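6-phosphogluconate dehydratase (Shewanella oneidensis, PDB 2GP4) probably catalyses the dehydration of 6-phosphogluconate to 2-keto-3-deoxy-6-phosphogluconate in the Entner-Doudoroff pathway, a reaction needing an iron-sulfur cluster that is absent from this apo form. Local coordinates at residues V328-D341 / P614-E626. Sequence-based numbering, arbitrary orientation.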
ATOM      1  N   VAL A 328      -4.049  -2.660  -5.820  1.00 20.19           N
ATOM      2  CA  VAL A 328      -5.084  -2.765  -6.852  1.00 19.52           C
ATOM      3  C   VAL A 328      -4.512  -2.483  -8.252  1.00 19.35           C
ATOM      4  O   VAL A 328      -4.872  -3.157  -9.222  1.00 19.32           O
ATOM      5  CB  VAL A 328      -6.286  -1.822  -6.533  1.00 19.40           C
ATOM      6  CG1 VAL A 328      -7.258  -1.725  -7.703  1.00 18.88           C
ATOM      7  CG2 VAL A 328      -7.005  -2.299  -5.299  1.00 19.00           C
ATOM      8  N   ALA A 329      -3.618  -1.498  -8.343  1.00 18.90           N
ATOM      9  CA  ALA A 329      -2.948  -1.168  -9.601  1.00 18.71           C
ATOM     10  C   ALA A 329      -1.972  -2.259 -10.040  1.00 18.71           C
ATOM     11  O   ALA A 329      -1.881  -2.579 -11.231  1.00 18.75           O
ATOM     12  CB  ALA A 329      -2.235   0.166  -9.495  1.00 18.58           C
ATOM     13  N   ALA A 330      -1.241  -2.824  -9.081  1.00 18.69           N
ATOM     14  CA  ALA A 330      -0.309  -3.916  -9.383  1.00 18.54           C
ATOM     15  C   ALA A 330      -1.073  -5.144  -9.858  1.00 18.37           C
ATOM     16  O   ALA A 330      -0.715  -5.740 -10.869  1.00 18.25           O
ATOM     17  CB  ALA A 330       0.552  -4.252  -8.175  1.00 18.33           C
ATOM     18  N   ALA A 331      -2.135  -5.497  -9.135  1.00 18.23           N
ATOM     19  CA  ALA A 331      -2.949  -6.664  -9.471  1.00 18.24           C
ATOM     20  C   ALA A 331      -3.607  -6.531 -10.848  1.00 18.21           C
ATOM     21  O   ALA A 331      -3.627  -7.491 -11.621  1.00 17.92           O
ATOM     22  CB  ALA A 331      -3.999  -6.924  -8.394  1.00 18.07           C
ATOM     23  N   ARG A 332      -4.131  -5.341 -11.143  1.00 18.31           N
ATOM     24  CA  ARG A 332      -4.792  -5.076 -12.422  1.00 18.43           C
ATOM     25  C   ARG A 332      -3.861  -5.304 -13.598  1.00 18.48           C
ATOM     26  O   ARG A 332      -4.276  -5.853 -14.616  1.00 18.38           O
ATOM     27  CB  ARG A 332      -5.379  -3.662 -12.480  1.00 18.39           C
ATOM     28  CG  ARG A 332      -6.384  -3.459 -13.626  1.00 18.62           C
ATOM     29  CD  ARG A 332      -7.571  -4.413 -13.489  1.00 18.97           C
ATOM     30  NE  ARG A 332      -8.291  -4.630 -14.741  1.00 19.32           N
ATOM     31  CZ  ARG A 332      -7.968  -5.553 -15.645  1.00 19.78           C
ATOM     32  NH1 ARG A 332      -6.917  -6.343 -15.455  1.00 19.12           N
ATOM     33  NH2 ARG A 332      -8.698  -5.688 -16.748  1.00 19.82           N
ATOM     34  N   ALA A 333      -2.604  -4.894 -13.442  1.00 18.59           N
ATOM     35  CA  ALA A 333      -1.578  -5.114 -14.457  1.00 18.66           C
ATOM     36  C   ALA A 333      -1.432  -6.602 -14.756  1.00 18.80           C
ATOM     37  O   ALA A 333      -1.140  -6.986 -15.886  1.00 19.02           O
ATOM     38  CB  ALA A 333      -0.240  -4.516 -14.014  1.00 18.32           C
ATOM     39  N   ALA A 334      -1.659  -7.429 -13.739  1.00 18.98           N
ATOM     40  CA  ALA A 334      -1.514  -8.881 -13.851  1.00 18.95           C
ATOM     41  C   ALA A 334      -2.830  -9.590 -14.147  1.00 18.93           C
ATOM     42  O   ALA A 334      -2.932 -10.812 -13.981  1.00 18.99           O
ATOM     43  CB  ALA A 334      -0.878  -9.441 -12.584  1.00 18.93           C
ATOM     44  N   GLY A 335      -3.835  -8.825 -14.576  1.00 18.73           N
ATOM     45  CA  GLY A 335      -5.141  -9.380 -14.931  1.00 18.52           C
ATOM     46  C   GLY A 335      -6.035  -9.720 -13.750  1.00 18.67           C
ATOM     47  O   GLY A 335      -7.052 -10.406 -13.909  1.00 18.87           O
ATOM     48  N   ILE A 336      -5.667  -9.231 -12.567  1.00 18.38           N
ATOM     49  CA  ILE A 336      -6.393  -9.533 -11.339  1.00 18.24           C
ATOM     50  C   ILE A 336      -7.182  -8.319 -10.861  1.00 17.98           C
ATOM     51  O   ILE A 336      -6.618  -7.242 -10.660  1.00 18.06           O
ATOM     52  CB  ILE A 336      -5.433 -10.045 -10.237  1.00 18.50           C
ATOM     53  CG1 ILE A 336      -4.701 -11.302 -10.730  1.00 19.11           C
ATOM     54  CG2 ILE A 336      -6.198 -10.350  -8.951  1.00 18.18           C
ATOM     55  CD1 ILE A 336      -3.321 -11.511 -10.133  1.00 19.85           C
ATOM     56  N   ILE A 337      -8.489  -8.501 -10.685  1.00 17.81           N
ATOM     57  CA  ILE A 337      -9.382  -7.403 -10.321  1.00 17.39           C
ATOM     58  C   ILE A 337      -9.788  -7.476  -8.849  1.00 17.56           C
ATOM     59  O   ILE A 337     -10.495  -8.399  -8.443  1.00 17.63           O
ATOM     60  CB  ILE A 337     -10.642  -7.366 -11.228  1.00 17.50           C
ATOM     61  CG1 ILE A 337     -10.239  -7.466 -12.709  1.00 17.09           C
ATOM     62  CG2 ILE A 337     -11.482  -6.113 -10.933  1.00 16.66           C
ATOM     63  CD1 ILE A 337     -11.396  -7.461 -13.703  1.00 16.91           C
ATOM     64  N   VAL A 338      -9.331  -6.496  -8.068  1.00 17.55           N
ATOM     65  CA  VAL A 338      -9.632  -6.388  -6.636  1.00 17.46           C
ATOM     66  C   VAL A 338     -10.335  -5.054  -6.346  1.00 17.50           C
ATOM     67  O   VAL A 338      -9.922  -4.008  -6.852  1.00 17.41           O
ATOM     68  CB  VAL A 338      -8.330  -6.479  -5.778  1.00 17.68           C
ATOM     69  CG1 VAL A 338      -8.612  -6.212  -4.300  1.00 18.00           C
ATOM     70  CG2 VAL A 338      -7.644  -7.831  -5.948  1.00 17.53           C
ATOM     71  N   ASN A 339     -11.396  -5.084  -5.540  1.00 17.52           N
ATOM     72  CA  ASN A 339     -12.099  -3.848  -5.171  1.00 17.53           C
ATOM     73  C   ASN A 339     -12.166  -3.602  -3.652  1.00 17.46           C
ATOM     74  O   ASN A 339     -11.625  -4.380  -2.871  1.00 17.52           O
ATOM     75  CB  ASN A 339     -13.486  -3.769  -5.846  1.00 17.39           C
ATOM     76  CG  ASN A 339     -14.423  -4.917  -5.452  1.00 18.60           C
ATOM     77  OD1 ASN A 339     -15.327  -5.277  -6.217  1.00 19.80           O
ATOM     78  ND2 ASN A 339     -14.225  -5.486  -4.266  1.00 19.04           N
ATOM     79  N   TRP A 340     -12.833  -2.524  -3.245  1.00 17.56           N
ATOM     80  CA  TRP A 340     -12.960  -2.180  -1.825  1.00 17.78           C
ATOM     81  C   TRP A 340     -13.782  -3.167  -1.006  1.00 17.94           C
ATOM     82  O   TRP A 340     -13.594  -3.267   0.200  1.00 18.08           O
ATOM     83  CB  TRP A 340     -13.484  -0.750  -1.629  1.00 17.41           C
ATOM     84  CG  TRP A 340     -12.481   0.304  -1.989  1.00 16.80           C
ATOM     85  CD1 TRP A 340     -11.121   0.149  -2.092  1.00 16.44           C
ATOM     86  CD2 TRP A 340     -12.747   1.683  -2.265  1.00 16.83           C
ATOM     87  NE1 TRP A 340     -10.531   1.341  -2.426  1.00 15.98           N
ATOM     88  CE2 TRP A 340     -11.500   2.302  -2.535  1.00 16.67           C
ATOM     89  CE3 TRP A 340     -13.915   2.457  -2.320  1.00 16.01           C
ATOM     90  CZ2 TRP A 340     -11.391   3.654  -2.859  1.00 16.68           C
ATOM     91  CZ3 TRP A 340     -13.806   3.802  -2.638  1.00 16.50           C
ATOM     92  CH2 TRP A 340     -12.551   4.388  -2.903  1.00 16.78           C
ATOM     93  N   ASP A 341     -14.685  -3.894  -1.654  1.00 18.37           N
ATOM     94  CA  ASP A 341     -15.424  -4.961  -0.973  1.00 18.80           C
ATOM     95  C   ASP A 341     -14.465  -6.057  -0.504  1.00 18.89           C
ATOM     96  O   ASP A 341     -14.668  -6.653   0.554  1.00 18.79           O
ATOM     97  CB  ASP A 341     -16.486  -5.569  -1.882  1.00 19.04           C
ATOM     98  CG  ASP A 341     -17.467  -4.545  -2.409  1.00 20.32           C
ATOM     99  OD1 ASP A 341     -17.303  -4.114  -3.567  1.00 22.46           O
ATOM    100  OD2 ASP A 341     -18.409  -4.182  -1.679  1.00 22.57           O
ATOM    101  N   PRO A 614      -9.425   5.845  -7.356  1.00 19.71           N
ATOM    102  CA  PRO A 614      -8.649   5.150  -6.322  1.00 19.76           C
ATOM    103  C   PRO A 614      -8.957   3.648  -6.190  1.00 19.80           C
ATOM    104  O   PRO A 614      -8.032   2.843  -6.040  1.00 19.92           O
ATOM    105  CB  PRO A 614      -9.038   5.897  -5.045  1.00 19.81           C
ATOM    106  CG  PRO A 614      -9.311   7.289  -5.521  1.00 19.42           C
ATOM    107  CD  PRO A 614      -9.924   7.153  -6.881  1.00 19.46           C
ATOM    108  N   GLU A 615     -10.233   3.276  -6.266  1.00 19.92           N
ATOM    109  CA  GLU A 615     -10.649   1.873  -6.140  1.00 19.98           C
ATOM    110  C   GLU A 615     -10.157   1.008  -7.310  1.00 20.19           C
ATOM    111  O   GLU A 615     -10.048  -0.216  -7.179  1.00 20.10           O
ATOM    112  CB  GLU A 615     -12.173   1.776  -5.979  1.00 19.96           C
ATOM    113  CG  GLU A 615     -12.737   0.357  -5.939  1.00 19.99           C
ATOM    114  CD  GLU A 615     -14.151   0.281  -5.390  1.00 20.02           C
ATOM    115  OE1 GLU A 615     -14.957   1.206  -5.641  1.00 20.17           O
ATOM    116  OE2 GLU A 615     -14.462  -0.722  -4.712  1.00 19.17           O
ATOM    117  N   THR A 616      -9.876   1.649  -8.448  1.00 20.26           N
ATOM    118  CA  THR A 616      -9.337   0.959  -9.623  1.00 20.37           C
ATOM    119  C   THR A 616      -7.832   1.184  -9.734  1.00 20.69           C
ATOM    120  O   THR A 616      -7.218   0.845 -10.752  1.00 20.70           O
ATOM    121  CB  THR A 616     -10.043   1.373 -10.949  1.00 20.34           C
ATOM    122  OG1 THR A 616     -10.032   2.799 -11.086  1.00 20.25           O
ATOM    123  CG2 THR A 616     -11.493   0.864 -10.981  1.00 20.06           C
ATOM    124  N   GLY A 617      -7.252   1.760  -8.679  1.00 20.88           N
ATOM    125  CA  GLY A 617      -5.805   1.890  -8.544  1.00 21.19           C
ATOM    126  C   GLY A 617      -5.216   3.226  -8.953  1.00 21.60           C
ATOM    127  O   GLY A 617      -3.996   3.395  -8.929  1.00 21.71           O
ATOM    128  N   ALA A 618      -6.077   4.177  -9.314  1.00 21.90           N
ATOM    129  CA  ALA A 618      -5.652   5.467  -9.883  1.00 22.19           C
ATOM    130  C   ALA A 618      -4.626   5.292 -11.010  1.00 22.36           C
ATOM    131  O   ALA A 618      -3.550   5.911 -11.009  1.00 22.55           O
ATOM    132  CB  ALA A 618      -5.132   6.403  -8.793  1.00 22.10           C
ATOM    133  N   ARG A 619      -4.981   4.433 -11.961  1.00 22.68           N
ATOM    134  CA  ARG A 619      -4.124   4.082 -13.092  1.00 23.06           C
ATOM    135  C   ARG A 619      -4.306   5.086 -14.214  1.00 23.06           C
ATOM    136  O   ARG A 619      -5.388   5.643 -14.380  1.00 23.27           O
ATOM    137  CB  ARG A 619      -4.494   2.702 -13.648  1.00 22.94           C
ATOM    138  CG  ARG A 619      -4.471   1.534 -12.665  1.00 23.72           C
ATOM    139  CD  ARG A 619      -4.675   0.208 -13.402  1.00 23.53           C
ATOM    140  NE  ARG A 619      -5.972   0.153 -14.081  1.00 25.18           N
ATOM    141  CZ  ARG A 619      -6.187  -0.423 -15.262  1.00 25.25           C
ATOM    142  NH1 ARG A 619      -5.193  -0.996 -15.927  1.00 25.06           N
ATOM    143  NH2 ARG A 619      -7.402  -0.417 -15.786  1.00 25.62           N
ATOM    144  N   SER A 620      -3.244   5.309 -14.982  1.00 23.18           N
ATOM    145  CA  SER A 620      -3.348   5.973 -16.276  1.00 23.57           C
ATOM    146  C   SER A 620      -3.011   4.948 -17.358  1.00 23.93           C
ATOM    147  O   SER A 620      -3.271   5.161 -18.544  1.00 23.76           O
ATOM    148  CB  SER A 620      -2.408   7.180 -16.358  1.00 23.38           C
ATOM    149  OG  SER A 620      -1.053   6.779 -16.217  1.00 23.29           O
ATOM    150  N   THR A 621      -2.440   3.827 -16.930  1.00 24.53           N
ATOM    151  CA  THR A 621      -1.998   2.782 -17.850  1.00 25.38           C
ATOM    152  C   THR A 621      -3.114   1.787 -18.162  1.00 26.00           C
ATOM    153  O   THR A 621      -4.163   1.785 -17.510  1.00 26.10           O
ATOM    154  CB  THR A 621      -0.774   2.014 -17.298  1.00 25.24           C
ATOM    155  OG1 THR A 621      -1.089   1.473 -16.007  1.00 25.61           O
ATOM    156  CG2 THR A 621       0.438   2.931 -17.177  1.00 25.32           C
ATOM    157  N   SER A 622      -2.879   0.966 -19.182  1.00 26.77           N
ATOM    158  CA  SER A 622      -3.751  -0.149 -19.519  1.00 27.41           C
ATOM    159  C   SER A 622      -3.054  -1.463 -19.213  1.00 27.81           C
ATOM    160  O   SER A 622      -1.826  -1.539 -19.227  1.00 27.67           O
ATOM    161  CB  SER A 622      -4.122  -0.111 -20.994  1.00 27.24           C
ATOM    162  OG  SER A 622      -4.933   1.007 -21.268  1.00 27.97           O
ATOM    163  N   ALA A 623      -3.857  -2.486 -18.924  1.00 28.57           N
ATOM    164  CA  ALA A 623      -3.369  -3.843 -18.722  1.00 29.27           C
ATOM    165  C   ALA A 623      -3.368  -4.574 -20.059  1.00 30.05           C
ATOM    166  O   ALA A 623      -4.136  -4.221 -20.960  1.00 30.02           O
ATOM    167  CB  ALA A 623      -4.251  -4.567 -17.725  1.00 29.10           C
ATOM    168  N   ILE A 624      -2.506  -5.583 -20.179  1.00 31.09           N
ATOM    169  CA  ILE A 624      -2.442  -6.440 -21.366  1.00 32.34           C
ATOM    170  C   ILE A 624      -3.837  -6.860 -21.835  1.00 33.25           C
ATOM    171  O   ILE A 624      -4.188  -6.669 -23.001  1.00 33.17           O
ATOM    172  CB  ILE A 624      -1.621  -7.738 -21.096  1.00 32.42           C
ATOM    173  CG1 ILE A 624      -0.203  -7.421 -20.598  1.00 32.56           C
ATOM    174  CG2 ILE A 624      -1.614  -8.647 -22.329  1.00 31.91           C
ATOM    175  CD1 ILE A 624       0.849  -7.346 -21.662  1.00 33.39           C
ATOM    176  N   ASP A 625      -4.618  -7.416 -20.906  1.00 34.59           N
ATOM    177  CA  ASP A 625      -5.914  -8.043 -21.198  1.00 35.92           C
ATOM    178  C   ASP A 625      -6.990  -7.092 -21.723  1.00 37.30           C
ATOM    179  O   ASP A 625      -7.938  -7.526 -22.380  1.00 37.24           O
ATOM    180  CB  ASP A 625      -6.434  -8.795 -19.966  1.00 35.59           C
ATOM    181  CG  ASP A 625      -6.768  -7.871 -18.807  1.00 35.04           C
ATOM    182  OD1 ASP A 625      -7.805  -7.175 -18.872  1.00 33.53           O
ATOM    183  OD2 ASP A 625      -6.001  -7.862 -17.819  1.00 34.39           O
ATOM    184  N   GLU A 626      -6.852  -5.804 -21.414  1.00 34.53           N
ATOM    185  CA  GLU A 626      -7.795  -4.795 -21.879  1.00 35.86           C
ATOM    186  C   GLU A 626      -7.558  -4.449 -23.345  1.00 36.52           C
ATOM    187  O   GLU A 626      -8.332  -3.723 -23.961  1.00 36.28           O
ATOM    188  CB  GLU A 626      -7.696  -3.533 -21.018  1.00 35.91           C
ATOM    189  CG  GLU A 626      -8.172  -3.718 -19.587  1.00 41.31           C
ATOM    190  CD  GLU A 626      -8.008  -2.462 -18.752  1.00 42.30           C
ATOM    191  OE1 GLU A 626      -7.485  -1.460 -19.282  1.00 45.25           O
ATOM    192  OE2 GLU A 626      -8.403  -2.478 -17.567  1.00 45.69           O
TER
HETATM  193  O   HOH W   1      -0.435  -5.450 -17.983  1.00 20.55           O
HETATM  194  O   HOH W   2      -3.054  -7.782 -17.835  1.00 26.00           O
HETATM  195  O   HOH W   3     -10.929  -2.356  -8.657  1.00 18.84           O
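E615 lies across one face of the W340 indole: its CB stands over that face, 3.6 Å from the centroid of the six-membered ring, a CH-pi contact. With CG anti to the backbone N (chi1 176°) and the chain extended beyond, the carboxylate runs on over the indole, the two planes 20° apart. E615 OE2 accepts a nearly straight hydrogen bond from W340 N (2.8 Å) on the anti side and also pairs with R449, which bridges to D341 as well. P614 CB meets the ring edge, 3.9 Å from W340 CZ2.

At the other end R332 grips D625 end-on. R332 NH1 reaches D625 OD2 at 3.0 Å and R332 NH2 reaches D625 OD1 at 2.7 Å; both oxygens use syn lone pairs, and the nearly coplanar groups fix the guanidinium's rotation. E626 OE2, well out of that plane, adds only charge attraction to R332 but takes a hydrogen bond from R619 NH2 (2.9 Å). R332 CG sits over the centre of one face of the R619 guanidinium, 3.5 Å from R619 CZ. A leucine at R332 would probably leave D625 without its cationic mate and E626 with R619 alone.

Helix 322-333 closes in a Schellman motif, I336 N bonding to A331 O and G335 N to R332 O, with G335 at C-prime in positive phi; R332, R619, D625 and E626 form a salt-bridge network tying the C-terminal tail to that helix end.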